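PDB 5NH2: protein adenylyltransferase from Bartonella henselae str. Houston-1, which transfers AMP from ATP onto tyrosine or threonine residues of host target proteins through its Fic domain and contributes to virulence. Local coordinates for residues N177-A189 with G229-K241. Residues are numbered along the deposited sequence; the frame is centred on the assembly and turned at random.
Sequences NFSLITKERMMVA and GRNVNDRPVMVAK
Thr182 and Asn233 meet where helix 183-196 of the Fic domain starts against a type I beta turn, Val232 to Arg235, which leads into edge strand 237-239 of the C-terminal mixed sheet of the intracellular delivery domain, a family grouped with the OB folds; the contact thus joins the two domains. Hydrogen bonds fasten the first turn of the helix. Asn233 OD1 takes Lys183 N at 2.8 Å, the donor standing above the amide carbonyl plane, while Asn233 O accepts Glu184 N at 3.1 Å. The Asn233 amide is held from its other end too, since ND2 bonds to Ala33 O of the partner antitoxin homologue chain. Thr182, the N-cap, does double duty: OG1, set between the backbone N and the carbonyl carbon (chi1 68°), donates to Arg235 O (2.8 Å) and accepts from Arg185 N (3.2 Å) in the capping bond. A water donates to both Leu180 O and Val237 O, linking the 3-10 segment 178-180 to strand 237-239.

Two contacts are apolar: Thr182 CG2 rests on Val237 CG2 at 3.7 Å, and Glu184 CG lies alongside the Pro236 ring, 3.7 Å from its CD. Arg185, by contrast, runs extended past strand 237-239 to a salt bridge between NH1 and Asp208, and Met238 CB sits over the centre of one guanidinium face, 3.4 Å from Arg185 CZ.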
# COMPACT_ATOMS: atom_id res chain seq x y z
N ASN A 177 -0.72 8.67 -0.86
CA ASN A 177 -2.00 7.99 -1.01
C ASN A 177 -1.79 6.74 -1.86
O ASN A 177 -1.96 6.77 -3.09
CB ASN A 177 -3.06 8.92 -1.62
CG ASN A 177 -4.47 8.37 -1.45
OD1 ASN A 177 -4.66 7.15 -1.36
ND2 ASN A 177 -5.46 9.27 -1.39
N PHE A 178 -1.57 5.61 -1.17
CA PHE A 178 -1.16 4.38 -1.83
C PHE A 178 -2.32 3.69 -2.50
O PHE A 178 -2.11 2.86 -3.40
CB PHE A 178 -0.48 3.43 -0.84
CG PHE A 178 0.96 3.76 -0.60
CD1 PHE A 178 1.92 3.46 -1.57
CD2 PHE A 178 1.36 4.38 0.56
CE1 PHE A 178 3.26 3.74 -1.38
CE2 PHE A 178 2.69 4.70 0.76
CZ PHE A 178 3.65 4.37 -0.21
N SER A 179 -3.54 4.03 -2.10
CA SER A 179 -4.69 3.43 -2.75
C SER A 179 -4.82 3.87 -4.20
O SER A 179 -5.66 3.33 -4.93
CB SER A 179 -5.95 3.74 -1.93
OG SER A 179 -6.50 4.98 -2.32
N LEU A 180 -4.01 4.82 -4.65
CA LEU A 180 -4.08 5.27 -6.03
C LEU A 180 -3.08 4.53 -6.92
O LEU A 180 -3.03 4.81 -8.14
CB LEU A 180 -3.83 6.78 -6.12
CG LEU A 180 -4.77 7.62 -5.25
CD1 LEU A 180 -4.62 9.10 -5.61
CD2 LEU A 180 -6.24 7.20 -5.37
N ILE A 181 -2.33 3.58 -6.35
CA ILE A 181 -1.22 2.87 -7.01
C ILE A 181 -1.67 1.45 -7.29
O ILE A 181 -2.04 0.74 -6.35
CB ILE A 181 0.03 2.85 -6.12
CG1 ILE A 181 0.59 4.26 -5.96
CG2 ILE A 181 1.09 1.83 -6.66
CD1 ILE A 181 0.77 4.96 -7.28
N THR A 182 -1.61 1.01 -8.55
CA THR A 182 -1.93 -0.38 -8.92
C THR A 182 -0.78 -1.37 -8.60
O THR A 182 0.39 -1.00 -8.49
CB THR A 182 -2.25 -0.53 -10.42
OG1 THR A 182 -1.05 -0.28 -11.19
CG2 THR A 182 -3.40 0.38 -10.88
N LYS A 183 -1.14 -2.65 -8.51
CA LYS A 183 -0.18 -3.70 -8.23
C LYS A 183 0.93 -3.72 -9.28
O LYS A 183 2.13 -3.87 -8.96
CB LYS A 183 -0.91 -5.05 -8.15
CG LYS A 183 -0.00 -6.24 -7.67
CD LYS A 183 -0.82 -7.43 -7.07
CE LYS A 183 -0.11 -8.75 -7.30
NZ LYS A 183 1.01 -9.00 -6.35
N GLU A 184 0.55 -3.53 -10.53
CA GLU A 184 1.49 -3.43 -11.63
C GLU A 184 2.51 -2.30 -11.43
O GLU A 184 3.73 -2.51 -11.57
CB GLU A 184 0.71 -3.23 -12.93
CG GLU A 184 1.60 -3.01 -14.17
CD GLU A 184 2.38 -4.27 -14.56
OE1 GLU A 184 2.11 -5.38 -14.02
OE2 GLU A 184 3.28 -4.14 -15.42
N ARG A 185 2.02 -1.07 -11.16
CA ARG A 185 2.92 0.08 -11.07
C ARG A 185 3.88 -0.07 -9.89
O ARG A 185 5.08 0.18 -10.03
CB ARG A 185 2.13 1.39 -10.97
CG ARG A 185 3.02 2.65 -10.78
CD ARG A 185 2.23 3.96 -10.57
NE ARG A 185 3.07 5.13 -10.86
CZ ARG A 185 2.68 6.42 -10.81
NH1 ARG A 185 1.44 6.76 -10.45
NH2 ARG A 185 3.55 7.37 -11.12
N MET A 186 3.37 -0.57 -8.74
CA MET A 186 4.21 -0.84 -7.57
C MET A 186 5.37 -1.76 -7.93
O MET A 186 6.53 -1.50 -7.55
CB MET A 186 3.37 -1.47 -6.43
CG MET A 186 4.09 -1.53 -5.04
SD MET A 186 4.51 0.16 -4.40
CE MET A 186 6.28 0.21 -4.66
N MET A 187 5.09 -2.84 -8.69
CA MET A 187 6.15 -3.78 -9.01
C MET A 187 7.15 -3.17 -10.02
O MET A 187 8.37 -3.34 -9.87
CB MET A 187 5.57 -5.10 -9.54
CG MET A 187 6.59 -5.87 -10.46
SD MET A 187 5.86 -7.03 -11.62
CE MET A 187 5.11 -6.10 -12.95
N VAL A 188 6.66 -2.43 -11.03
CA VAL A 188 7.57 -1.75 -11.96
C VAL A 188 8.54 -0.83 -11.19
O VAL A 188 9.76 -0.85 -11.43
CB VAL A 188 6.76 -0.94 -13.01
CG1 VAL A 188 7.66 -0.03 -13.81
CG2 VAL A 188 5.95 -1.83 -13.99
N ALA A 189 8.01 -0.00 -10.27
CA ALA A 189 8.83 0.95 -9.51
C ALA A 189 9.88 0.22 -8.67
O ALA A 189 11.07 0.56 -8.72
CB ALA A 189 7.96 1.87 -8.62
N GLY A 229 -16.98 -0.73 -13.39
CA GLY A 229 -16.64 -2.10 -13.11
C GLY A 229 -15.40 -2.61 -13.82
O GLY A 229 -15.34 -3.80 -14.16
N ARG A 230 -14.38 -1.76 -14.02
CA ARG A 230 -13.14 -2.15 -14.68
C ARG A 230 -12.04 -2.30 -13.65
O ARG A 230 -11.85 -1.42 -12.82
CB ARG A 230 -12.73 -1.14 -15.74
CG ARG A 230 -12.43 -1.79 -17.08
CD ARG A 230 -12.07 -0.79 -18.17
NE ARG A 230 -11.80 -1.46 -19.45
CZ ARG A 230 -10.97 -1.00 -20.39
NH1 ARG A 230 -10.30 0.13 -20.19
NH2 ARG A 230 -10.78 -1.68 -21.52
N ASN A 231 -11.31 -3.41 -13.72
CA ASN A 231 -10.20 -3.71 -12.81
C ASN A 231 -8.88 -3.35 -13.48
O ASN A 231 -8.47 -4.01 -14.44
CB ASN A 231 -10.19 -5.18 -12.42
CG ASN A 231 -9.22 -5.46 -11.28
OD1 ASN A 231 -8.10 -4.96 -11.26
ND2 ASN A 231 -9.67 -6.23 -10.29
N VAL A 232 -8.21 -2.32 -12.98
CA VAL A 232 -6.93 -1.88 -13.53
C VAL A 232 -5.73 -2.34 -12.70
O VAL A 232 -4.63 -1.80 -12.88
CB VAL A 232 -6.91 -0.37 -13.72
CG1 VAL A 232 -7.68 0.00 -14.98
CG2 VAL A 232 -7.45 0.31 -12.48
N ASN A 233 -5.94 -3.21 -11.71
CA ASN A 233 -4.85 -3.55 -10.79
C ASN A 233 -3.63 -4.13 -11.52
O ASN A 233 -2.50 -4.00 -11.03
CB ASN A 233 -5.39 -4.52 -9.71
CG ASN A 233 -4.45 -4.60 -8.50
OD1 ASN A 233 -3.74 -3.64 -8.15
ND2 ASN A 233 -4.43 -5.77 -7.85
N ASP A 234 -3.84 -4.72 -12.71
CA ASP A 234 -2.80 -5.31 -13.55
C ASP A 234 -2.23 -4.35 -14.62
O ASP A 234 -1.40 -4.79 -15.42
CB ASP A 234 -3.34 -6.56 -14.23
CG ASP A 234 -3.41 -7.72 -13.27
OD1 ASP A 234 -2.49 -8.56 -13.31
OD2 ASP A 234 -4.37 -7.79 -12.48
N ARG A 235 -2.64 -3.09 -14.66
CA ARG A 235 -2.16 -2.14 -15.65
C ARG A 235 -1.41 -0.96 -15.01
O ARG A 235 -1.74 -0.52 -13.89
CB ARG A 235 -3.33 -1.61 -16.50
CG ARG A 235 -4.03 -2.67 -17.27
CD ARG A 235 -3.18 -3.04 -18.43
NE ARG A 235 -3.82 -3.92 -19.41
CZ ARG A 235 -4.89 -3.61 -20.15
NH1 ARG A 235 -5.50 -2.41 -20.03
NH2 ARG A 235 -5.35 -4.50 -21.01
N PRO A 236 -0.43 -0.40 -15.71
CA PRO A 236 0.14 0.88 -15.29
C PRO A 236 -0.90 1.99 -15.38
O PRO A 236 -1.62 2.11 -16.38
CB PRO A 236 1.31 1.10 -16.26
CG PRO A 236 1.08 0.18 -17.40
CD PRO A 236 0.22 -0.95 -16.92
N VAL A 237 -1.01 2.77 -14.30
CA VAL A 237 -1.88 3.95 -14.19
C VAL A 237 -1.04 5.06 -13.57
O VAL A 237 -0.50 4.89 -12.48
CB VAL A 237 -3.13 3.68 -13.33
CG1 VAL A 237 -4.07 4.93 -13.27
CG2 VAL A 237 -3.89 2.47 -13.90
N MET A 238 -0.86 6.16 -14.29
CA MET A 238 -0.04 7.21 -13.74
C MET A 238 -0.45 8.53 -14.35
O MET A 238 -1.16 8.59 -15.37
CB MET A 238 1.46 6.97 -13.97
CG MET A 238 1.77 6.77 -15.39
SD MET A 238 3.27 5.82 -15.60
CE MET A 238 3.30 5.75 -17.37
N VAL A 239 0.01 9.58 -13.70
CA VAL A 239 -0.28 10.92 -14.15
C VAL A 239 0.86 11.36 -15.03
O VAL A 239 2.03 11.15 -14.69
CB VAL A 239 -0.48 11.85 -12.96
CG1 VAL A 239 -0.41 13.33 -13.39
CG2 VAL A 239 -1.82 11.51 -12.32
N ALA A 240 0.53 11.95 -16.19
CA ALA A 240 1.54 12.42 -17.11
C ALA A 240 2.57 13.29 -16.41
O ALA A 240 2.23 14.13 -15.57
CB ALA A 240 0.86 13.22 -18.23
N LYS A 241 3.85 13.05 -16.74
CA LYS A 241 4.96 13.84 -16.21
C LYS A 241 5.11 15.17 -16.95
O LYS A 241 4.96 15.24 -18.17
CB LYS A 241 6.28 13.07 -16.31
CG LYS A 241 6.31 11.71 -15.67
CD LYS A 241 7.76 11.18 -15.59
CE LYS A 241 8.69 12.12 -14.79
NZ LYS A 241 9.88 11.43 -14.22
O HOH W 1 -1.04 4.09 -9.90